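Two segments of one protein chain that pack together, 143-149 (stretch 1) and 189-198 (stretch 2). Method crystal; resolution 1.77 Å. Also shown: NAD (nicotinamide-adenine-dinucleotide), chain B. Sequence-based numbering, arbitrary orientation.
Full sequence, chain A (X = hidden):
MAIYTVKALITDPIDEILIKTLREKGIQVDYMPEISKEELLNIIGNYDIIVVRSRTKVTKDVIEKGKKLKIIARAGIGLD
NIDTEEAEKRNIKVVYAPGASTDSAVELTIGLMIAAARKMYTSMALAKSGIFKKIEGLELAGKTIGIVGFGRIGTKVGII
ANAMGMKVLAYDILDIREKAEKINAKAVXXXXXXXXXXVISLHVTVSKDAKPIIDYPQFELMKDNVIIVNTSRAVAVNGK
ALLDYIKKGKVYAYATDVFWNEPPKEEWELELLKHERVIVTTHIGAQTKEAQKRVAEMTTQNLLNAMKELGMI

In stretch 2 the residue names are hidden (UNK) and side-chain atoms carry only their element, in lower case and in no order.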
ATOM      1  N   LYS A 143      16.021  -0.328  -3.073  1.00 16.65           N
ATOM      2  CA  LYS A 143      16.396   0.424  -1.891  1.00 16.03           C
ATOM      3  C   LYS A 143      16.478  -0.483  -0.673  1.00 15.09           C
ATOM      4  O   LYS A 143      16.067  -1.645  -0.718  1.00 16.61           O
ATOM      5  CB  LYS A 143      15.416   1.576  -1.672  1.00 15.00           C
ATOM      6  CG  LYS A 143      15.534   2.609  -2.785  1.00 19.90           C
ATOM      7  CD  LYS A 143      14.625   3.793  -2.586  1.00 21.04           C
ATOM      8  CE  LYS A 143      14.749   4.747  -3.759  1.00 20.07           C
ATOM      9  NZ  LYS A 143      13.742   5.829  -3.679  1.00 17.70           N
ATOM     10  N   THR A 144      17.020   0.050   0.412  1.00 15.92           N
ATOM     11  CA  THR A 144      17.195  -0.712   1.637  1.00 15.78           C
ATOM     12  C   THR A 144      16.173  -0.361   2.707  1.00 16.11           C
ATOM     13  O   THR A 144      15.951   0.814   2.998  1.00 17.08           O
ATOM     14  CB  THR A 144      18.600  -0.467   2.219  1.00 16.70           C
ATOM     15  OG1 THR A 144      19.586  -0.887   1.269  1.00 19.35           O
ATOM     16  CG2 THR A 144      18.792  -1.238   3.520  1.00 17.50           C
ATOM     17  N   ILE A 145      15.551  -1.381   3.289  1.00 14.86           N
ATOM     18  CA  ILE A 145      14.586  -1.154   4.359  1.00 13.87           C
ATOM     19  C   ILE A 145      15.158  -1.715   5.657  1.00 14.69           C
ATOM     20  O   ILE A 145      15.748  -2.801   5.674  1.00 17.05           O
ATOM     21  CB  ILE A 145      13.215  -1.819   4.071  1.00 13.87           C
ATOM     22  CG1 ILE A 145      12.247  -1.518   5.222  1.00 14.00           C
ATOM     23  CG2 ILE A 145      13.384  -3.324   3.862  1.00 14.79           C
ATOM     24  CD1 ILE A 145      10.825  -2.023   4.989  1.00 16.83           C
ATOM     25  N   GLY A 146      15.002  -0.954   6.732  1.00 13.27           N
ATOM     26  CA  GLY A 146      15.497  -1.374   8.031  1.00 14.83           C
ATOM     27  C   GLY A 146      14.340  -1.686   8.960  1.00 17.04           C
ATOM     28  O   GLY A 146      13.570  -0.797   9.330  1.00 17.08           O
ATOM     29  N   ILE A 147      14.221  -2.957   9.331  1.00 15.56           N
ATOM     30  CA  ILE A 147      13.157  -3.412  10.218  1.00 16.13           C
ATOM     31  C   ILE A 147      13.629  -3.338  11.673  1.00 16.57           C
ATOM     32  O   ILE A 147      14.497  -4.108  12.088  1.00 18.12           O
ATOM     33  CB  ILE A 147      12.757  -4.878   9.900  1.00 17.16           C
ATOM     34  CG1 ILE A 147      12.392  -5.024   8.417  1.00 18.52           C
ATOM     35  CG2 ILE A 147      11.592  -5.313  10.793  1.00 16.99           C
ATOM     36  CD1 ILE A 147      11.185  -4.208   7.977  1.00 18.20           C
ATOM     37  N   VAL A 148      13.079  -2.397  12.439  1.00 15.75           N
ATOM     38  CA  VAL A 148      13.442  -2.255  13.851  1.00 16.06           C
ATOM     39  C   VAL A 148      12.367  -2.979  14.662  1.00 16.19           C
ATOM     40  O   VAL A 148      11.239  -2.500  14.787  1.00 15.23           O
ATOM     41  CB  VAL A 148      13.493  -0.776  14.276  1.00 16.38           C
ATOM     42  CG1 VAL A 148      13.951  -0.671  15.725  1.00 15.56           C
ATOM     43  CG2 VAL A 148      14.434  -0.011  13.364  1.00 18.51           C
ATOM     44  N   GLY A 149      12.730  -4.132  15.214  1.00 16.53           N
ATOM     45  CA  GLY A 149      11.774  -4.940  15.952  1.00 16.74           C
ATOM     46  C   GLY A 149      11.430  -6.052  14.976  1.00 18.49           C
ATOM     47  O   GLY A 149      10.570  -5.891  14.111  1.00 19.22           O
ATOM     48  N   UNK A 189      23.445  -4.027  13.622  1.00 22.17           N
ATOM     49  CA  UNK A 189      23.297  -3.152  14.779  1.00 21.41           C
ATOM     50  C   UNK A 189      22.328  -2.046  14.391  1.00 21.92           C
ATOM     51  O   UNK A 189      22.111  -1.795  13.206  1.00 22.37           O
ATOM     52  o   UNK A 189      25.130  -1.727  14.085  1.00 21.46           O
ATOM     53  c   UNK A 189      24.637  -2.523  15.151  1.00 21.22           C
ATOM     54  N   UNK A 190      21.754  -1.377  15.380  1.00 21.85           N
ATOM     55  CA  UNK A 190      20.828  -0.292  15.085  1.00 22.19           C
ATOM     56  C   UNK A 190      21.568   0.801  14.322  1.00 22.25           C
ATOM     57  O   UNK A 190      21.013   1.432  13.422  1.00 20.65           O
ATOM     58  c   UNK A 190      20.234   0.273  16.376  1.00 21.87           C
ATOM     59  c   UNK A 190      19.213   1.400  16.186  1.00 21.78           C
ATOM     60  c   UNK A 190      18.664   1.827  17.532  1.00 22.66           C
ATOM     61  c   UNK A 190      18.086   0.932  15.271  1.00 20.55           C
ATOM     62  N   UNK A 191      22.833   1.016  14.678  1.00 21.75           N
ATOM     63  CA  UNK A 191      23.647   2.028  14.018  1.00 21.34           C
ATOM     64  C   UNK A 191      23.785   1.745  12.525  1.00 20.42           C
ATOM     65  O   UNK A 191      23.598   2.640  11.702  1.00 18.40           O
ATOM     66  o   UNK A 191      28.302   3.325  13.865  1.00 32.45           O
ATOM     67  c   UNK A 191      25.929   3.205  14.097  1.00 27.70           C
ATOM     68  o   UNK A 191      27.494   2.960  15.872  1.00 33.33           O
ATOM     69  c   UNK A 191      27.343   3.157  14.650  1.00 30.30           C
ATOM     70  c   UNK A 191      25.043   2.091  14.651  1.00 24.87           C
ATOM     71  N   UNK A 192      24.109   0.503  12.178  1.00 19.51           N
ATOM     72  CA  UNK A 192      24.276   0.143  10.778  1.00 20.47           C
ATOM     73  C   UNK A 192      22.953   0.257  10.034  1.00 18.77           C
ATOM     74  O   UNK A 192      22.912   0.736   8.900  1.00 20.03           O
ATOM     75  c   UNK A 192      25.901  -2.986   9.081  1.00 30.71           C
ATOM     76  c   UNK A 192      25.312  -1.594   9.225  1.00 27.18           C
ATOM     77  c   UNK A 192      24.825  -1.283  10.638  1.00 22.75           C
ATOM     78  o   UNK A 192      25.528  -3.693   8.121  1.00 32.59           O
ATOM     79  o   UNK A 192      26.746  -3.372   9.918  1.00 32.77           O
ATOM     80  N   UNK A 193      21.876  -0.189  10.674  1.00 18.12           N
ATOM     81  CA  UNK A 193      20.553  -0.121  10.068  1.00 16.38           C
ATOM     82  C   UNK A 193      20.206   1.331   9.761  1.00 17.02           C
ATOM     83  O   UNK A 193      19.808   1.661   8.643  1.00 18.00           O
ATOM     84  c   UNK A 193      19.498  -0.719  11.009  1.00 15.91           C
ATOM     85  c   UNK A 193      18.053  -0.792  10.487  1.00 16.32           C
ATOM     86  c   UNK A 193      17.323  -1.936  11.170  1.00 16.55           C
ATOM     87  c   UNK A 193      17.327   0.532  10.731  1.00 17.25           C
ATOM     88  N   UNK A 194      20.378   2.199  10.751  1.00 16.99           N
ATOM     89  CA  UNK A 194      20.076   3.617  10.579  1.00 17.55           C
ATOM     90  C   UNK A 194      20.920   4.281   9.489  1.00 18.18           C
ATOM     91  O   UNK A 194      20.405   5.027   8.670  1.00 16.68           O
ATOM     92  c   UNK A 194      19.297   3.933  13.022  1.00 20.06           C
ATOM     93  c   UNK A 194      19.742   4.523  14.344  1.00 20.94           C
ATOM     94  c   UNK A 194      20.262   4.356  11.908  1.00 18.24           C
ATOM     95  c   UNK A 194      17.874   4.382  12.672  1.00 21.20           C
ATOM     96  N   UNK A 195      22.215   4.000   9.465  1.00 20.03           N
ATOM     97  CA  UNK A 195      23.081   4.613   8.462  1.00 20.84           C
ATOM     98  C   UNK A 195      22.832   4.150   7.026  1.00 19.21           C
ATOM     99  O   UNK A 195      23.142   4.872   6.077  1.00 19.45           O
ATOM    100  c   UNK A 195      24.960   4.921  10.178  1.00 26.76           C
ATOM    101  c   UNK A 195      26.394   4.553  10.528  1.00 31.62           C
ATOM    102  c   UNK A 195      24.551   4.363   8.821  1.00 22.29           C
ATOM    103  c   UNK A 195      27.381   5.134   9.532  1.00 35.18           C
ATOM    104  n   UNK A 195      27.360   6.624   9.536  1.00 37.61           N
ATOM    105  N   UNK A 196      22.255   2.965   6.860  1.00 18.09           N
ATOM    106  CA  UNK A 196      22.039   2.416   5.522  1.00 18.74           C
ATOM    107  C   UNK A 196      20.604   2.239   5.022  1.00 18.60           C
ATOM    108  O   UNK A 196      20.402   1.774   3.901  1.00 18.98           O
ATOM    109  n   UNK A 196      24.796   0.863   6.721  1.00 21.59           N
ATOM    110  c   UNK A 196      22.760   1.066   5.423  1.00 19.59           C
ATOM    111  o   UNK A 196      24.946   1.619   4.611  1.00 22.13           O
ATOM    112  c   UNK A 196      24.267   1.201   5.551  1.00 22.12           C
ATOM    113  N   UNK A 197      19.610   2.612   5.819  1.00 18.09           N
ATOM    114  CA  UNK A 197      18.225   2.415   5.396  1.00 17.29           C
ATOM    115  C   UNK A 197      17.552   3.606   4.726  1.00 17.67           C
ATOM    116  O   UNK A 197      17.627   4.733   5.212  1.00 17.21           O
ATOM    117  o   UNK A 197      17.790   0.699   7.063  1.00 19.14           O
ATOM    118  c   UNK A 197      17.372   1.969   6.587  1.00 17.86           C
ATOM    119  N   UNK A 198      16.886   3.337   3.607  1.00 17.19           N
ATOM    120  CA  UNK A 198      16.164   4.374   2.879  1.00 17.70           C
ATOM    121  C   UNK A 198      14.764   4.432   3.482  1.00 17.00           C
ATOM    122  O   UNK A 198      14.100   5.467   3.460  1.00 16.24           O
ATOM    123  o   UNK A 198      18.229   4.898   0.744  1.00 19.50           O
ATOM    124  o   UNK A 198      17.873   2.763   0.384  1.00 16.01           O
ATOM    125  c   UNK A 198      16.114   4.021   1.393  1.00 17.39           C
ATOM    126  c   UNK A 198      17.501   3.885   0.791  1.00 18.24           C
TER
HETATM  127  PA  NAD B1300       6.488  -9.160  18.889  1.00 21.06           P
HETATM  128  O1A NAD B1300       6.312 -10.386  18.090  1.00 20.44           O
HETATM  129  O2A NAD B1300       6.551  -9.336  20.397  1.00 18.98           O
HETATM  130  O5B NAD B1300       7.805  -8.434  18.337  1.00 21.90           O
HETATM  131  C5B NAD B1300       8.253  -7.237  18.953  1.00 21.47           C
HETATM  132  C4B NAD B1300       9.878  -7.246  18.693  1.00 23.44           C
HETATM  133  O4B NAD B1300      10.439  -5.939  18.901  1.00 24.95           O
HETATM  134  C3B NAD B1300      10.565  -8.349  19.566  1.00 23.53           C
HETATM  135  O3B NAD B1300      11.365  -9.226  18.776  1.00 21.77           O
HETATM  136  C2B NAD B1300      11.299  -7.511  20.620  1.00 25.95           C
HETATM  137  O2B NAD B1300      12.421  -8.081  21.250  1.00 25.74           O
HETATM  138  C1B NAD B1300      11.540  -6.297  19.800  1.00 25.19           C
HETATM  139  N9A NAD B1300      11.973  -5.105  20.597  1.00 26.04           N
HETATM  140  C8A NAD B1300      11.521  -4.613  21.813  1.00 26.96           C
HETATM  141  N7A NAD B1300      12.223  -3.503  22.142  1.00 28.93           N
HETATM  142  C5A NAD B1300      13.120  -3.269  21.157  1.00 29.54           C
HETATM  143  C6A NAD B1300      14.141  -2.267  20.907  1.00 31.61           C
HETATM  144  N6A NAD B1300      14.358  -1.286  21.767  1.00 34.11           N
HETATM  145  N1A NAD B1300      14.934  -2.333  19.712  1.00 31.28           N
HETATM  146  C2A NAD B1300      14.747  -3.373  18.744  1.00 31.34           C
HETATM  147  N3A NAD B1300      13.755  -4.351  18.983  1.00 26.81           N
HETATM  148  C4A NAD B1300      12.967  -4.290  20.164  1.00 27.80           C
HETATM  149  O3  NAD B1300       5.260  -8.155  18.608  1.00 21.21           O
HETATM  150  PN  NAD B1300       4.378  -7.939  17.274  1.00 21.77           P
HETATM  151  O1N NAD B1300       5.212  -8.159  16.083  1.00 21.50           O
HETATM  152  O2N NAD B1300       3.218  -8.863  17.440  1.00 22.91           O
HETATM  153  O5D NAD B1300       3.940  -6.449  17.543  1.00 23.42           O
HETATM  154  C5D NAD B1300       4.833  -5.396  17.249  1.00 22.92           C
HETATM  155  C4D NAD B1300       4.241  -4.050  17.608  1.00 24.51           C
HETATM  156  O4D NAD B1300       3.095  -3.751  16.832  1.00 21.35           O
HETATM  157  C3D NAD B1300       3.777  -3.867  19.082  1.00 23.97           C
HETATM  158  O3D NAD B1300       4.156  -2.577  19.586  1.00 25.10           O
HETATM  159  C2D NAD B1300       2.311  -4.097  19.013  1.00 23.92           C
HETATM  160  O2D NAD B1300       1.637  -3.678  20.183  1.00 25.81           O
HETATM  161  C1D NAD B1300       2.053  -3.380  17.718  1.00 23.02           C
HETATM  162  N1N NAD B1300       0.769  -3.653  17.011  1.00 21.81           N
HETATM  163  C2N NAD B1300       0.034  -2.536  16.502  1.00 21.52           C
HETATM  164  C3N NAD B1300      -1.197  -2.774  15.822  1.00 21.19           C
HETATM  165  C7N NAD B1300      -1.961  -1.623  15.286  1.00 20.79           C
HETATM  166  O7N NAD B1300      -3.301  -1.711  15.320  1.00 21.24           O
HETATM  167  N7N NAD B1300      -1.411  -0.527  14.785  1.00 20.69           N
HETATM  168  C4N NAD B1300      -1.659  -4.181  15.677  1.00 22.15           C
HETATM  169  C5N NAD B1300      -0.903  -5.304  16.200  1.00 22.62           C
HETATM  170  C6N NAD B1300       0.327  -5.026  16.875  1.00 22.58           C

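Position 189 has two side-chain atoms, one carbon and then one oxygen. It sits just before the helix and touches nothing on stretch 1. The oxygen accepts a bond from the backbone N of position 192, so it caps the helix start. One carbon and a hydroxyl make this Ser-189. The capping bond from N of 192 to Ser-189 OG is 3.1 Å.

Position 190 carries four carbons, forked at the second. One fork tip lies 4.2 Å from Val-148 CG2. A fork one carbon beyond CB, with no polar atom, gives Leu-190; the atom near Val-148 is CD1.

Position 191 has three carbons, the third carrying two oxygens. It is out of reach of stretch 1 and touches a crystal neighbour. The carboxylate at this length is Glu-191.

Position 192 has the same make-up, three carbons and two terminal oxygens. It too is out of reach of stretch 1. It is Glu-192, and its backbone N is the donor to Ser-189 OG.

Position 193 has four carbons, forked at the second, and its CA-to-CB bond points toward the strand. The fork carbon lies 3.6 Å from Gly-146 CA. One tip is 3.9 Å from Val-148 CG2. This is Leu-193; the fork carbon is CG and that tip is CD2.

Position 194 again shows four carbons forked at the second. Its CA-to-CB bond points away, and no atom comes within contact distance of stretch 1. It is Leu-194, buried against other parts of the structure.

Position 195 has four carbons in a row ending in nitrogen. It is exposed and far from the strand. The chain is that of Lys-195.

Position 196 has two carbons, the second carrying one oxygen and one nitrogen. Its backbone O is 3.3 Å from Thr-144 CB. The assigned amide identifies Asn-196. Its ND2 donates to Glu-192 O at 2.9 Å, turning the side chain back onto the helix.

Position 197 has one carbon and one oxygen. The oxygen lies 3.2 Å from Gly-146 CA. This is Ser-197, the first residue to leave helical angles. Its OG donates to Leu-193 O at 2.7 Å.

Position 198 has two carbons, the second carrying two oxygens. One oxygen accepts from Thr-144 N. The short carboxylate is Asp-198. The bond from Thr-144 N to Asp-198 OD2 is 2.8 Å and nearly straight.

The contact has a polar end and an apolar end. At the start of the strand, Asp-198 N also donates to Thr-144 O at 2.8 Å, so one residue pair is joined by two bonds. Further along, Val-148 packs on Leu-190 and Leu-193. Between them Gly-146 lets the helix come close: a CB there would fall 2.3 Å from Ser-197 OG and 2.4 Å from Leu-193 CD2. Strand and helix run at 145° to each other, so the strand's end meets the helix's start. Gly-149 contacts NAD instead, with its CA 3.4 Å from NAD O4B.

Stretch 2 189-198: SLEELLKNSD
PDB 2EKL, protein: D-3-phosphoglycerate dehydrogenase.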